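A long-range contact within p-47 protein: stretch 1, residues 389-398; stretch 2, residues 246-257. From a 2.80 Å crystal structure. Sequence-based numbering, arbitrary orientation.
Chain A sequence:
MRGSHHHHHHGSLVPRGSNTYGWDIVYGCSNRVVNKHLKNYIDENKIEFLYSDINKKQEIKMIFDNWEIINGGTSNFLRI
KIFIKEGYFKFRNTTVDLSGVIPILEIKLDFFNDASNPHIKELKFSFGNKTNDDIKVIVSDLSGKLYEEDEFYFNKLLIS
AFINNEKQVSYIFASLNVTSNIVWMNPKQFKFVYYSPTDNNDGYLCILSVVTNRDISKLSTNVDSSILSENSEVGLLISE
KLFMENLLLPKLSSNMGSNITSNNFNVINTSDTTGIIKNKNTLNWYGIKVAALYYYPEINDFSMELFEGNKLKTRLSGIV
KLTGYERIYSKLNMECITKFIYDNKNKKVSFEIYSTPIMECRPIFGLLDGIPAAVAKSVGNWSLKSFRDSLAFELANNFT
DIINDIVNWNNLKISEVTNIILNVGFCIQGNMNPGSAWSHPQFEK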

# COMPACT_ATOMS: atom_id res chain seq x y z
N ASP A 389 7.20 -0.76 -29.81
CA ASP A 389 8.34 -1.45 -29.20
C ASP A 389 8.73 -0.84 -27.84
O ASP A 389 9.21 -1.55 -26.95
CB ASP A 389 9.54 -1.44 -30.17
CG ASP A 389 9.44 -2.51 -31.26
OD1 ASP A 389 8.31 -2.89 -31.67
OD2 ASP A 389 10.51 -2.98 -31.72
N SER A 390 8.49 0.47 -27.68
CA SER A 390 8.95 1.19 -26.50
C SER A 390 7.99 1.01 -25.35
O SER A 390 8.31 1.35 -24.21
CB SER A 390 9.11 2.69 -26.77
OG SER A 390 7.82 3.30 -26.83
N LEU A 391 6.79 0.53 -25.67
CA LEU A 391 5.78 0.22 -24.69
C LEU A 391 5.95 -1.15 -24.03
O LEU A 391 5.07 -1.59 -23.30
CB LEU A 391 4.40 0.27 -25.33
CG LEU A 391 4.08 1.63 -25.93
CD1 LEU A 391 2.63 1.66 -26.41
CD2 LEU A 391 4.33 2.73 -24.91
N ALA A 392 7.06 -1.84 -24.31
CA ALA A 392 7.24 -3.19 -23.81
C ALA A 392 8.54 -3.33 -23.06
O ALA A 392 9.56 -3.75 -23.60
CB ALA A 392 7.19 -4.20 -24.94
N PHE A 393 8.46 -3.03 -21.77
CA PHE A 393 9.62 -2.95 -20.90
C PHE A 393 9.39 -3.69 -19.58
O PHE A 393 8.37 -4.37 -19.40
CB PHE A 393 9.93 -1.48 -20.64
CG PHE A 393 8.71 -0.67 -20.34
CD1 PHE A 393 8.18 -0.64 -19.04
CD2 PHE A 393 8.06 0.01 -21.36
CE1 PHE A 393 7.03 0.11 -18.74
CE2 PHE A 393 6.92 0.76 -21.09
CZ PHE A 393 6.40 0.80 -19.77
N GLU A 394 10.33 -3.53 -18.66
CA GLU A 394 10.30 -4.15 -17.33
C GLU A 394 10.71 -3.11 -16.29
O GLU A 394 11.76 -2.49 -16.43
CB GLU A 394 11.24 -5.38 -17.27
CG GLU A 394 11.68 -5.80 -15.85
CD GLU A 394 12.51 -7.09 -15.81
OE1 GLU A 394 11.98 -8.20 -16.09
OE2 GLU A 394 13.72 -6.99 -15.47
N LEU A 395 9.90 -2.93 -15.23
CA LEU A 395 10.22 -1.94 -14.20
C LEU A 395 11.47 -2.36 -13.43
O LEU A 395 11.91 -3.51 -13.52
CB LEU A 395 9.05 -1.73 -13.24
CG LEU A 395 7.62 -1.48 -13.74
CD1 LEU A 395 6.70 -1.24 -12.49
CD2 LEU A 395 7.51 -0.32 -14.72
N ALA A 396 12.07 -1.44 -12.69
CA ALA A 396 13.37 -1.76 -12.08
C ALA A 396 13.39 -1.55 -10.58
O ALA A 396 14.43 -1.72 -9.92
CB ALA A 396 14.47 -0.94 -12.74
N ASN A 397 12.23 -1.18 -10.04
CA ASN A 397 12.08 -1.03 -8.60
C ASN A 397 12.46 -2.26 -7.83
O ASN A 397 12.46 -3.38 -8.37
CB ASN A 397 10.66 -0.65 -8.28
CG ASN A 397 10.26 0.63 -8.97
OD1 ASN A 397 10.04 0.64 -10.18
ND2 ASN A 397 10.21 1.73 -8.21
N ASN A 398 12.88 -2.04 -6.59
CA ASN A 398 13.05 -3.13 -5.65
C ASN A 398 11.80 -3.16 -4.79
O ASN A 398 11.65 -2.35 -3.88
CB ASN A 398 14.30 -2.92 -4.81
CG ASN A 398 14.59 -4.10 -3.91
OD1 ASN A 398 13.75 -4.99 -3.75
ND2 ASN A 398 15.78 -4.12 -3.31
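Stretch 2 246-257: NLLLPKLSSNMG

Stretch 2 lies along stretch 1 in the opposite sequence sense: CA atoms pair Leu 395 with Lys 251 (6.2 Å), Leu 391 with Leu 252 (6.9 Å) and Ser 390 with Asn 255 (5.8 Å). Residues 246-252 are the last part of a helix, with a wider pi-type turn at 246-248 and a kink where Pro 250 N, which carries no hydrogen, makes no bond to the turn before. Stretch 1 is mostly loop where it meets this helix.

Leu 247 comes first. Its O lies 3.4 Å from Leu 395 CD2, and its CD2 lies 3.4 Å from Asn 397 ND2, so the leucine is met by both an apolar and an amide side chain. Leu 248 points its CA-to-CB bond away, yet the end of the side chain comes back to place CD1 3.8 Å from Phe 393 CZ, at the ring edge. Leu 249 and Pro 250 make no contact.

Lys 251 points toward stretch 1 and uses its aliphatic chain: CG is 3.4 Å from Phe 393 CD1, CB 3.9 Å from Leu 395 CD2, and CE 3.6 Å from Glu 394 O. At Leu 252 the backbone N lies over one face of the Phe 393 ring, while CD1 packs 3.8 Å from Phe 393 CE2 and 3.6 Å from Leu 391 CD2.

A type I turn from Leu 252 to Asn 255 then carries the chain past the helix, closed by Asn 255 N to Leu 252 O at 2.8 Å. Ser 253 and Ser 254 stay out of reach, but Asn 255 points toward stretch 1, and its ND2 donates a nearly straight hydrogen bond to Ser 390 O (2.7 Å, 167°), the only one between the stretches. Met 256 ends the contact, its CG 3.7 Å from Ser 390 OG; Gly 257 touches nothing here.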

# COMPACT_ATOMS: atom_id res chain seq x y z
N ASN A 246 4.51 7.08 -10.18
CA ASN A 246 5.81 6.76 -9.60
C ASN A 246 6.33 5.38 -9.96
O ASN A 246 7.49 5.06 -9.66
CB ASN A 246 5.75 6.94 -8.09
CG ASN A 246 5.29 8.33 -7.70
OD1 ASN A 246 4.09 8.59 -7.56
ND2 ASN A 246 6.25 9.26 -7.57
N LEU A 247 5.51 4.59 -10.64
CA LEU A 247 5.95 3.25 -11.01
C LEU A 247 6.03 3.06 -12.52
O LEU A 247 7.06 2.63 -13.04
CB LEU A 247 5.03 2.20 -10.39
CG LEU A 247 5.43 1.96 -8.93
CD1 LEU A 247 4.56 0.90 -8.25
CD2 LEU A 247 6.90 1.57 -8.92
N LEU A 248 4.94 3.37 -13.22
CA LEU A 248 4.95 3.20 -14.67
C LEU A 248 5.74 4.31 -15.39
O LEU A 248 6.78 4.05 -16.02
CB LEU A 248 3.52 3.16 -15.20
CG LEU A 248 3.44 2.83 -16.69
CD1 LEU A 248 3.91 1.40 -16.94
CD2 LEU A 248 2.04 3.03 -17.21
N LEU A 249 5.24 5.55 -15.28
CA LEU A 249 5.84 6.70 -15.96
C LEU A 249 7.38 6.76 -15.92
O LEU A 249 8.01 6.88 -16.97
CB LEU A 249 5.28 7.99 -15.37
CG LEU A 249 5.61 9.27 -16.11
CD1 LEU A 249 4.83 9.30 -17.40
CD2 LEU A 249 5.26 10.48 -15.25
N PRO A 250 8.00 6.64 -14.72
CA PRO A 250 9.47 6.72 -14.66
C PRO A 250 10.16 5.80 -15.63
O PRO A 250 11.13 6.22 -16.27
CB PRO A 250 9.79 6.31 -13.23
CG PRO A 250 8.57 6.70 -12.45
CD PRO A 250 7.41 6.47 -13.37
N LYS A 251 9.65 4.58 -15.79
CA LYS A 251 10.27 3.67 -16.75
C LYS A 251 9.97 4.09 -18.20
O LYS A 251 10.87 4.37 -18.97
CB LYS A 251 9.81 2.23 -16.51
CG LYS A 251 10.51 1.22 -17.41
CD LYS A 251 12.03 1.29 -17.31
CE LYS A 251 12.70 0.39 -18.35
NZ LYS A 251 14.16 0.68 -18.51
N LEU A 252 8.68 4.13 -18.52
CA LEU A 252 8.15 4.51 -19.83
C LEU A 252 8.83 5.75 -20.36
O LEU A 252 9.36 5.76 -21.47
CB LEU A 252 6.64 4.77 -19.72
CG LEU A 252 5.85 5.32 -20.91
CD1 LEU A 252 5.61 4.21 -21.92
CD2 LEU A 252 4.53 5.94 -20.48
N SER A 253 8.83 6.79 -19.55
CA SER A 253 9.29 8.10 -19.98
C SER A 253 10.81 8.16 -20.25
O SER A 253 11.35 9.20 -20.63
CB SER A 253 8.91 9.12 -18.92
OG SER A 253 9.79 9.03 -17.82
N SER A 254 11.50 7.04 -20.05
CA SER A 254 12.92 6.92 -20.30
C SER A 254 13.14 5.75 -21.23
O SER A 254 14.22 5.17 -21.28
CB SER A 254 13.70 6.68 -19.00
OG SER A 254 13.74 5.29 -18.67
N ASN A 255 12.08 5.35 -21.92
CA ASN A 255 12.20 4.23 -22.84
C ASN A 255 12.05 4.69 -24.28
O ASN A 255 11.82 3.85 -25.17
CB ASN A 255 11.15 3.17 -22.53
CG ASN A 255 11.67 1.77 -22.78
OD1 ASN A 255 12.82 1.46 -22.41
ND2 ASN A 255 10.84 0.92 -23.42
N MET A 256 12.16 6.00 -24.49
CA MET A 256 11.79 6.57 -25.78
C MET A 256 12.87 7.47 -26.41
O MET A 256 12.57 8.34 -27.23
CB MET A 256 10.47 7.34 -25.62
CG MET A 256 9.29 6.44 -25.43
SD MET A 256 7.72 7.35 -25.29
CE MET A 256 8.30 8.76 -24.40
N GLY A 257 14.12 7.24 -26.06
CA GLY A 257 15.18 8.09 -26.58
C GLY A 257 15.58 9.26 -25.70
O GLY A 257 14.91 9.61 -24.73